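PDB 1VEA: Hut operon positive regulatory protein from Bacillus subtilis, which binds regulatory sequences on the hut mRNA when histidine is present, suppressing transcription termination and so switching on the operon for histidine utilization. Local coordinates for residues H77-A82 against I121-Y126; V86-M91 against H138-V143; K36-K41 against T56-S61. The protein carries 1 engineered substitution. One frame throughout, in Å; residues are numbered along the deposited sequence.

Interaction 1: H77-A82 against I121-Y126; sequences HATMEA and IAVSLY. With HBN (N-(2-naphthyl)histidinamide), chain C.
Ala-78, Thr-79 and Ala-82 lay one side of helix 70-86 on strand 120-130, in the helix-on-sheet packing of the HutP alpha/beta fold. The two segment axes come within 7.5 Å and cross at -31°. Val-123 turns both branches to the helix. Its CG1 is anti to the backbone N (chi1 164°) and lies 4.0 Å from Ala-82 CB. Its CG2 meets Ala-78 CB at 4.1 Å. Thr-79 crosses this valine at a slant, with OG1 3.9 Å from Val-123 CG2. The same OG1 is hydrogen-bonded to Leu-75 O one turn back. Ile-54 of helix 47-61 also packs on Thr-79, Val-123 and Leu-125.

Glu-81 leaves the helix on another side and meets the ligand, a histidine amide. Its CG packs against naphthyl C8 of HBN at 3.4 Å. Its OE2 accepts a bent hydrogen bond from the imidazole ND1, while OE1 makes a salt bridge with Arg-88 of the second subunit. With an alanine here, the imidazole N-H would probably be left without its acceptor and that arginine without its counter-charge. Farther along the strand, Leu-125 CD1 reaches Ala-82 CB at 3.5 Å.

Interaction 2: V86-M91 against H138-V143; sequences VTRGEM and HETFGV. With HBN (N-(2-naphthyl)histidinamide), chain C.
Where helix 70-86 ends, Val-86, Arg-88 of the turn after it and Met-91 of the short helix 90-93 rest on Thr-140 and its neighbours in strand 137-147. That strand is outermost in the sheet of this chain. Thr-87 is the centre of an inverse gamma turn, which carries the chain on toward the short helix.

Val-86 sets its branches along the strand. CG1 is anti to the backbone N (chi1 176°) and meets Thr-140 CB at 3.4 Å, the two side chains standing roughly perpendicular. CG2 comes within 3.7 Å of Gly-142 N. The backbones are close here, with Val-86 CA 4.8 Å from Gly-142 CA, and Gly-142 has no side chain to intervene. Met-91 is bent at chi2 and chi3 and runs alongside Thr-140, pointing the other way. Its CE lies near Thr-140 CG2, whose exact place is doubtful.

Arg-88 is also bent, and its guanidinium lies with an edge toward the backbone of Phe-141. The NH2 is modelled too near Phe-141 N, another donor, so its exact place is doubtful. NE is hydrogen-bonded to Gly-85 O, and NH1 makes a weak hydrogen bond to Val-143 O of the second subunit. At the outer end, Glu-90 OE1 lies over one face of the His-138 ring, 4.5 Å from its CE1, while His-138 NE2 is hydrogen-bonded to Tyr-76 OH of the fifth subunit.

Val-143 CB touches the ligand imidazole, 3.5 Å from CD2 of HBN. The ligand is hydrogen-bonded to Phe-141 O of the second subunit, and Phe-141 and Val-143 pack on Val-143 and Phe-141 of that subunit, so this strand forms part of an intersubunit site for a histidine analogue.

Interaction 3: K36-K41 against T56-S61; sequences KVCLGK and TASKKS
Cys-38 and Ala-57 meet without any ring, amide or guanidinium side chain. The flat group is the backbone peptide of Ala-57. Cys-38 SG stands above its plane, 3.2 Å from Ala-57 O and 3.5 Å from Ala-57 C. The end of the carbonyl is taken by Ser-61. Its OG donates to Ala-57 O over 3.0 Å, and the C=O...donor angle of 178° puts the hydroxyl nearly straight beyond the oxygen. The serine thus turns back on its own helix, four residues earlier. Its CB also faces segment 36-41, 3.8 Å from Val-37 O.

The sulfur reaches the helix because it is anti to the backbone N of Cys-38 (chi1 165°). It rests against the helix where Ala-57 passes into Ser-58. Ala-57 CB is 4.0 Å from SG, an apolar contact. Ser-58 OG is 3.8 Å from SG, but its hydrogen bond goes to Ile-54 O one turn back.

The contact joins helix 47-61 to the first strand of the antiparallel HutP sheet. Backbone bonds from Lys-36, Cys-38 and Gly-40 to Arg-108, Val-106 and Phe-104 tie this part of the chain to strand 100-109. Residues alternate across the sheet. Cys-38 looks to helix 47-61, whereas Val-37 and Leu-39 point away and pack on helices 9-18 and 23-31. The sheet is therefore lined with helices on both faces.

Val-63, in the loop after the helix, packs on both Cys-38 and Ser-58. Cys-38 CB lies 4.1 Å from Ser-61 CB.

Overall arrangement
All three contacts reach the same antiparallel sheet. Interaction 1 is the most central and fully buried. Interaction 3 is also buried, but lies at the edge formed by strand 39-42. Interaction 2 is partly buried, at the edge formed by strand 137-147, on the opposite side of the chain's centre from interaction 3. Interactions 1 and 2 share neighbouring strands and touch directly, as in the backbone hydrogen bond of Leu-125 N to Gly-142 O, 2.7 Å. Both also meet the ligand and the second subunit, so charged groups appear beside their apolar packing. Interaction 3 touches no other chain and relies on a thiol, an alanine and serines.

Interaction 1: H77-A82 against I121-Y126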
loop_
_atom_site.group_PDB
_atom_site.type_symbol
_atom_site.label_atom_id
_atom_site.label_comp_id
_atom_site.label_asym_id
_atom_site.label_seq_id
_atom_site.Cartn_x
_atom_site.Cartn_y
_atom_site.Cartn_z
ATOM N N HIS B 77 9.474 17.852 5.270
ATOM C CA HIS B 77 8.170 17.231 5.421
ATOM C C HIS B 77 7.226 17.606 4.293
ATOM O O HIS B 77 6.446 16.776 3.809
ATOM C CB HIS B 77 7.580 17.638 6.758
ATOM C CG HIS B 77 8.288 17.027 7.920
ATOM N ND1 HIS B 77 8.542 17.718 9.085
ATOM C CD2 HIS B 77 8.826 15.796 8.084
ATOM C CE1 HIS B 77 9.213 16.941 9.915
ATOM N NE2 HIS B 77 9.399 15.770 9.331
ATOM N N ALA B 78 7.304 18.863 3.880
ATOM C CA ALA B 78 6.478 19.376 2.797
ATOM C C ALA B 78 6.865 18.676 1.492
ATOM O O ALA B 78 6.013 18.286 0.694
ATOM C CB ALA B 78 6.697 20.869 2.668
ATOM N N THR B 79 8.169 18.517 1.302
ATOM C CA THR B 79 8.732 17.900 0.111
ATOM C C THR B 79 8.405 16.410 0.039
ATOM O O THR B 79 8.155 15.870 -1.045
ATOM C CB THR B 79 10.268 18.091 0.103
ATOM O OG1 THR B 79 10.569 19.488 0.190
ATOM C CG2 THR B 79 10.886 17.510 -1.168
ATOM N N MET B 80 8.419 15.755 1.202
ATOM C CA MET B 80 8.130 14.331 1.302
ATOM C C MET B 80 6.678 14.056 0.956
ATOM O O MET B 80 6.367 13.119 0.226
ATOM C CB MET B 80 8.429 13.829 2.714
ATOM C CG MET B 80 9.914 13.763 3.048
ATOM S SD MET B 80 10.852 12.696 1.903
ATOM C CE MET B 80 10.401 11.066 2.499
ATOM N N GLU B 81 5.779 14.872 1.489
ATOM C CA GLU B 81 4.374 14.678 1.188
ATOM C C GLU B 81 4.198 14.817 -0.316
ATOM O O GLU B 81 3.524 13.991 -0.950
ATOM C CB GLU B 81 3.509 15.713 1.913
ATOM C CG GLU B 81 2.122 15.810 1.307
ATOM C CD GLU B 81 1.030 16.029 2.330
ATOM O OE1 GLU B 81 1.342 16.483 3.464
ATOM O OE2 GLU B 81 -0.144 15.742 1.979
ATOM N N ALA B 82 4.814 15.858 -0.881
ATOM C CA ALA B 82 4.719 16.112 -2.306
ATOM C C ALA B 82 5.368 14.988 -3.102
ATOM O O ALA B 82 4.907 14.643 -4.194
ATOM C CB ALA B 82 5.365 17.422 -2.637
ATOM N N ILE B 121 4.337 26.995 3.880
ATOM C CA ILE B 121 5.272 26.717 2.812
ATOM C C ILE B 121 4.753 25.560 1.972
ATOM O O ILE B 121 4.428 24.496 2.495
ATOM C CB ILE B 121 6.659 26.383 3.397
ATOM C CG1 ILE B 121 7.631 26.024 2.286
ATOM C CG2 ILE B 121 6.556 25.236 4.370
ATOM C CD1 ILE B 121 9.043 25.908 2.781
ATOM N N ALA B 122 4.648 25.779 0.668
ATOM C CA ALA B 122 4.160 24.742 -0.222
ATOM C C ALA B 122 5.247 24.275 -1.179
ATOM O O ALA B 122 6.094 25.050 -1.618
ATOM C CB ALA B 122 2.946 25.246 -1.004
ATOM N N VAL B 123 5.215 22.987 -1.481
ATOM C CA VAL B 123 6.164 22.370 -2.389
ATOM C C VAL B 123 5.353 21.493 -3.307
ATOM O O VAL B 123 4.786 20.490 -2.867
ATOM C CB VAL B 123 7.168 21.490 -1.635
ATOM C CG1 VAL B 123 7.878 20.571 -2.604
ATOM C CG2 VAL B 123 8.164 22.362 -0.892
ATOM N N SER B 124 5.273 21.877 -4.572
ATOM C CA SER B 124 4.520 21.111 -5.559
ATOM C C SER B 124 5.471 20.561 -6.617
ATOM O O SER B 124 6.394 21.239 -7.042
ATOM C CB SER B 124 3.465 22.003 -6.218
ATOM O OG SER B 124 4.069 23.174 -6.728
ATOM N N LEU B 125 5.237 19.332 -7.046
ATOM C CA LEU B 125 6.093 18.704 -8.038
ATOM C C LEU B 125 5.317 18.206 -9.249
ATOM O O LEU B 125 4.229 17.645 -9.129
ATOM C CB LEU B 125 6.831 17.530 -7.397
ATOM C CG LEU B 125 7.543 17.911 -6.096
ATOM C CD1 LEU B 125 7.640 16.717 -5.154
ATOM C CD2 LEU B 125 8.899 18.463 -6.436
ATOM N N TYR B 126 5.877 18.424 -10.425
ATOM C CA TYR B 126 5.243 17.953 -11.638
ATOM C C TYR B 126 6.318 17.478 -12.575
ATOM O O TYR B 126 7.275 18.196 -12.840
ATOM C CB TYR B 126 4.464 19.052 -12.331
ATOM C CG TYR B 126 3.864 18.568 -13.630
ATOM C CD1 TYR B 126 2.829 17.630 -13.636
ATOM C CD2 TYR B 126 4.327 19.044 -14.848
ATOM C CE1 TYR B 126 2.270 17.182 -14.829
ATOM C CE2 TYR B 126 3.782 18.610 -16.039
ATOM C CZ TYR B 126 2.755 17.683 -16.031
ATOM O OH TYR B 126 2.216 17.273 -17.229
HETATM C C1 HBN C . 1.560 12.188 4.106
HETATM C C2 HBN C . 2.028 11.235 5.037
HETATM C C3 HBN C . 2.256 9.890 4.636
HETATM C C4 HBN C . 2.018 9.479 3.292
HETATM C C4A HBN C . 1.548 10.415 2.333
HETATM C C8A HBN C . 1.315 11.806 2.761
HETATM C C8 HBN C . 0.856 12.729 1.827
HETATM C C7 HBN C . 0.604 12.376 0.471
HETATM C C6 HBN C . 0.824 11.029 0.044
HETATM C C5 HBN C . 1.293 10.051 0.971
HETATM N N1 HBN C . 0.189 13.268 -0.347
HETATM N N HBN C . -0.827 15.156 -3.445
HETATM C CA HBN C . -0.352 14.923 -2.094
HETATM C C HBN C . 0.469 13.705 -1.701
HETATM O O HBN C . 1.296 13.231 -2.453
HETATM C CB HBN C . -0.567 15.764 -1.072
HETATM C CG HBN C . -1.249 17.076 -0.863
HETATM N ND1 HBN C . -1.408 17.590 0.408
HETATM C CD2 HBN C . -1.770 17.919 -1.836
HETATM C CE1 HBN C . -2.034 18.746 0.083
HETATM N NE2 HBN C . -2.301 19.039 -1.227
#

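Interaction 2: V86-M91 against H138-V143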
loop_
_atom_site.group_PDB
_atom_site.type_symbol
_atom_site.label_atom_id
_atom_site.label_comp_id
_atom_site.label_asym_id
_atom_site.label_seq_id
_atom_site.Cartn_x
_atom_site.Cartn_y
_atom_site.Cartn_z
ATOM N N VAL B 86 4.194 12.066 -5.783
ATOM C CA VAL B 86 4.772 11.841 -7.086
ATOM C C VAL B 86 4.984 10.321 -7.226
ATOM O O VAL B 86 4.627 9.751 -8.247
ATOM C CB VAL B 86 6.087 12.627 -7.244
ATOM C CG1 VAL B 86 6.734 12.295 -8.570
ATOM C CG2 VAL B 86 5.793 14.125 -7.170
ATOM N N THR B 87 5.537 9.672 -6.201
ATOM C CA THR B 87 5.739 8.224 -6.236
ATOM C C THR B 87 4.399 7.638 -5.823
ATOM O O THR B 87 4.260 7.022 -4.756
ATOM C CB THR B 87 6.803 7.753 -5.220
ATOM O OG1 THR B 87 6.299 7.900 -3.886
ATOM C CG2 THR B 87 8.078 8.563 -5.364
ATOM N N ARG B 88 3.398 7.861 -6.664
ATOM C CA ARG B 88 2.046 7.397 -6.379
ATOM C C ARG B 88 1.990 5.957 -5.916
ATOM O O ARG B 88 2.052 5.677 -4.721
ATOM C CB ARG B 88 1.158 7.577 -7.609
ATOM C CG ARG B 88 -0.204 8.170 -7.272
ATOM C CD ARG B 88 -0.663 9.141 -8.341
ATOM N NE ARG B 88 0.387 10.098 -8.681
ATOM C CZ ARG B 88 0.226 11.109 -9.529
ATOM N NH1 ARG B 88 -0.947 11.300 -10.122
ATOM N NH2 ARG B 88 1.238 11.925 -9.785
ATOM N N GLY B 89 1.871 5.050 -6.877
ATOM C CA GLY B 89 1.795 3.631 -6.577
ATOM C C GLY B 89 2.261 2.852 -7.795
ATOM O O GLY B 89 3.107 1.959 -7.689
ATOM N N GLU B 90 1.704 3.191 -8.958
ATOM C CA GLU B 90 2.090 2.539 -10.206
ATOM C C GLU B 90 3.521 3.004 -10.463
ATOM O O GLU B 90 4.175 2.580 -11.422
ATOM C CB GLU B 90 1.159 2.962 -11.350
ATOM C CG GLU B 90 1.565 2.414 -12.716
ATOM C CD GLU B 90 0.550 2.715 -13.808
ATOM O OE1 GLU B 90 0.085 3.874 -13.901
ATOM O OE2 GLU B 90 0.227 1.790 -14.584
ATOM N N MET B 91 3.986 3.888 -9.580
ATOM C CA MET B 91 5.336 4.422 -9.630
ATOM C C MET B 91 6.153 3.695 -8.565
ATOM O O MET B 91 7.228 4.144 -8.161
ATOM C CB MET B 91 5.334 5.931 -9.360
ATOM C CG MET B 91 5.044 6.805 -10.588
ATOM S SD MET B 91 3.336 6.784 -11.176
ATOM C CE MET B 91 2.655 8.238 -10.342
ATOM N N HIS B 138 4.244 8.696 -18.167
ATOM C CA HIS B 138 3.218 8.934 -17.171
ATOM C C HIS B 138 3.443 10.266 -16.490
ATOM O O HIS B 138 4.587 10.682 -16.287
ATOM C CB HIS B 138 3.217 7.793 -16.156
ATOM C CG HIS B 138 2.885 6.467 -16.764
ATOM N ND1 HIS B 138 1.734 6.256 -17.494
ATOM C CD2 HIS B 138 3.557 5.291 -16.770
ATOM C CE1 HIS B 138 1.710 5.006 -17.922
ATOM N NE2 HIS B 138 2.804 4.400 -17.495
ATOM N N GLU B 139 2.350 10.950 -16.170
ATOM C CA GLU B 139 2.447 12.241 -15.507
ATOM C C GLU B 139 2.406 12.047 -14.001
ATOM O O GLU B 139 1.610 11.261 -13.484
ATOM C CB GLU B 139 1.300 13.163 -15.925
ATOM C CG GLU B 139 1.300 13.569 -17.373
ATOM C CD GLU B 139 0.143 14.498 -17.709
ATOM O OE1 GLU B 139 0.094 15.624 -17.163
ATOM O OE2 GLU B 139 -0.721 14.104 -18.519
ATOM N N THR B 140 3.277 12.763 -13.303
ATOM C CA THR B 140 3.327 12.686 -11.854
ATOM C C THR B 140 2.989 14.028 -11.250
ATOM O O THR B 140 3.199 15.068 -11.862
ATOM C CB THR B 140 4.695 12.269 -11.352
ATOM O OG1 THR B 140 5.655 12.426 -12.404
ATOM C CG2 THR B 140 4.651 10.846 -10.867
ATOM N N PHE B 141 2.503 13.995 -10.020
ATOM C CA PHE B 141 2.082 15.208 -9.363
ATOM C C PHE B 141 1.983 15.027 -7.855
ATOM O O PHE B 141 1.375 14.075 -7.371
ATOM C CB PHE B 141 0.727 15.584 -9.940
ATOM C CG PHE B 141 0.110 16.776 -9.307
ATOM C CD1 PHE B 141 0.499 18.059 -9.684
ATOM C CD2 PHE B 141 -0.895 16.622 -8.347
ATOM C CE1 PHE B 141 -0.108 19.172 -9.119
ATOM C CE2 PHE B 141 -1.510 17.727 -7.772
ATOM C CZ PHE B 141 -1.117 19.007 -8.160
ATOM N N GLY B 142 2.582 15.953 -7.117
ATOM C CA GLY B 142 2.538 15.875 -5.673
ATOM C C GLY B 142 2.644 17.250 -5.054
ATOM O O GLY B 142 3.335 18.120 -5.585
ATOM N N VAL B 143 1.952 17.459 -3.938
ATOM C CA VAL B 143 2.015 18.743 -3.257
ATOM C C VAL B 143 2.173 18.511 -1.761
ATOM O O VAL B 143 1.629 17.562 -1.216
ATOM C CB VAL B 143 0.744 19.589 -3.508
ATOM C CG1 VAL B 143 0.859 20.921 -2.779
ATOM C CG2 VAL B 143 0.537 19.807 -5.002
HETATM C C1 HBN C . 1.560 12.188 4.106
HETATM C C2 HBN C . 2.028 11.235 5.037
HETATM C C3 HBN C . 2.256 9.890 4.636
HETATM C C4 HBN C . 2.018 9.479 3.292
HETATM C C4A HBN C . 1.548 10.415 2.333
HETATM C C8A HBN C . 1.315 11.806 2.761
HETATM C C8 HBN C . 0.856 12.729 1.827
HETATM C C7 HBN C . 0.604 12.376 0.471
HETATM C C6 HBN C . 0.824 11.029 0.044
HETATM C C5 HBN C . 1.293 10.051 0.971
HETATM N N1 HBN C . 0.189 13.268 -0.347
HETATM N N HBN C . -0.827 15.156 -3.445
HETATM C CA HBN C . -0.352 14.923 -2.094
HETATM C C HBN C . 0.469 13.705 -1.701
HETATM O O HBN C . 1.296 13.231 -2.453
HETATM C CB HBN C . -0.567 15.764 -1.072
HETATM C CG HBN C . -1.249 17.076 -0.863
HETATM N ND1 HBN C . -1.408 17.590 0.408
HETATM C CD2 HBN C . -1.770 17.919 -1.836
HETATM C CE1 HBN C . -2.034 18.746 0.083
HETATM N NE2 HBN C . -2.301 19.039 -1.227
#

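Interaction 3: K36-K41 against T56-S61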
loop_
_atom_site.group_PDB
_atom_site.type_symbol
_atom_site.label_atom_id
_atom_site.label_comp_id
_atom_site.label_asym_id
_atom_site.label_seq_id
_atom_site.Cartn_x
_atom_site.Cartn_y
_atom_site.Cartn_z
ATOM N N LYS B 36 7.655 34.313 -0.976
ATOM C CA LYS B 36 9.048 34.028 -1.309
ATOM C C LYS B 36 8.896 32.870 -2.278
ATOM O O LYS B 36 8.240 31.886 -1.947
ATOM C CB LYS B 36 9.806 33.543 -0.078
ATOM C CG LYS B 36 9.775 34.487 1.098
ATOM C CD LYS B 36 10.664 35.687 0.856
ATOM C CE LYS B 36 10.897 36.444 2.154
ATOM N NZ LYS B 36 11.432 35.535 3.215
ATOM N N VAL B 37 9.486 32.969 -3.465
ATOM C CA VAL B 37 9.342 31.892 -4.443
ATOM C C VAL B 37 10.646 31.153 -4.711
ATOM O O VAL B 37 11.678 31.492 -4.140
ATOM C CB VAL B 37 8.769 32.431 -5.759
ATOM C CG1 VAL B 37 8.367 31.287 -6.656
ATOM C CG2 VAL B 37 7.581 33.324 -5.466
ATOM N N CYS B 38 10.588 30.145 -5.582
ATOM C CA CYS B 38 11.748 29.325 -5.930
ATOM C C CYS B 38 11.323 28.145 -6.813
ATOM O O CYS B 38 10.461 27.365 -6.418
ATOM C CB CYS B 38 12.394 28.798 -4.648
ATOM S SG CYS B 38 13.553 27.447 -4.880
ATOM N N LEU B 39 11.923 28.015 -7.999
ATOM C CA LEU B 39 11.603 26.917 -8.918
ATOM C C LEU B 39 12.844 26.133 -9.316
ATOM O O LEU B 39 13.957 26.497 -8.941
ATOM C CB LEU B 39 10.937 27.428 -10.190
ATOM C CG LEU B 39 9.630 28.183 -10.026
ATOM C CD1 LEU B 39 9.904 29.552 -9.424
ATOM C CD2 LEU B 39 8.968 28.321 -11.380
ATOM N N GLY B 40 12.654 25.064 -10.088
ATOM C CA GLY B 40 13.790 24.262 -10.505
ATOM C C GLY B 40 13.414 22.966 -11.195
ATOM O O GLY B 40 12.291 22.807 -11.680
ATOM N N LYS B 41 14.369 22.041 -11.243
ATOM C CA LYS B 41 14.176 20.741 -11.874
ATOM C C LYS B 41 15.094 19.681 -11.269
ATOM O O LYS B 41 16.115 20.000 -10.656
ATOM C CB LYS B 41 14.453 20.823 -13.382
ATOM C CG LYS B 41 13.252 21.202 -14.240
ATOM C CD LYS B 41 13.528 20.981 -15.742
ATOM C CE LYS B 41 14.393 22.083 -16.366
ATOM N NZ LYS B 41 13.670 23.389 -16.489
ATOM N N THR B 56 18.463 22.963 -1.252
ATOM C CA THR B 56 19.474 23.832 -1.847
ATOM C C THR B 56 18.900 25.013 -2.615
ATOM O O THR B 56 19.088 26.169 -2.236
ATOM C CB THR B 56 20.380 23.030 -2.810
ATOM O OG1 THR B 56 21.268 22.196 -2.051
ATOM C CG2 THR B 56 21.180 23.974 -3.713
ATOM N N ALA B 57 18.222 24.715 -3.716
ATOM C CA ALA B 57 17.622 25.755 -4.533
ATOM C C ALA B 57 16.767 26.717 -3.699
ATOM O O ALA B 57 16.577 27.872 -4.073
ATOM C CB ALA B 57 16.779 25.120 -5.630
ATOM N N SER B 58 16.270 26.244 -2.559
ATOM C CA SER B 58 15.418 27.058 -1.700
ATOM C C SER B 58 16.154 27.997 -0.753
ATOM O O SER B 58 15.693 29.110 -0.503
ATOM C CB SER B 58 14.489 26.155 -0.891
ATOM O OG SER B 58 13.736 25.320 -1.751
ATOM N N LYS B 59 17.282 27.552 -0.209
ATOM C CA LYS B 59 18.046 28.395 0.702
ATOM C C LYS B 59 18.684 29.542 -0.066
ATOM O O LYS B 59 18.699 30.683 0.397
ATOM C CB LYS B 59 19.139 27.589 1.405
ATOM C CG LYS B 59 18.621 26.572 2.408
ATOM C CD LYS B 59 19.771 25.919 3.172
ATOM C CE LYS B 59 19.271 24.876 4.173
ATOM N NZ LYS B 59 20.373 24.280 4.989
ATOM N N LYS B 60 19.203 29.230 -1.249
ATOM C CA LYS B 60 19.847 30.230 -2.079
ATOM C C LYS B 60 18.863 31.323 -2.510
ATOM O O LYS B 60 19.255 32.471 -2.698
ATOM C CB LYS B 60 20.483 29.554 -3.308
ATOM C CG LYS B 60 19.734 29.751 -4.630
ATOM C CD LYS B 60 20.093 31.082 -5.290
ATOM C CE LYS B 60 19.015 31.554 -6.263
ATOM N NZ LYS B 60 18.803 30.644 -7.418
ATOM N N SER B 61 17.588 30.981 -2.652
ATOM C CA SER B 61 16.602 31.967 -3.088
ATOM C C SER B 61 15.967 32.766 -1.960
ATOM O O SER B 61 15.262 33.742 -2.211
ATOM C CB SER B 61 15.501 31.287 -3.903
ATOM O OG SER B 61 16.030 30.680 -5.069
#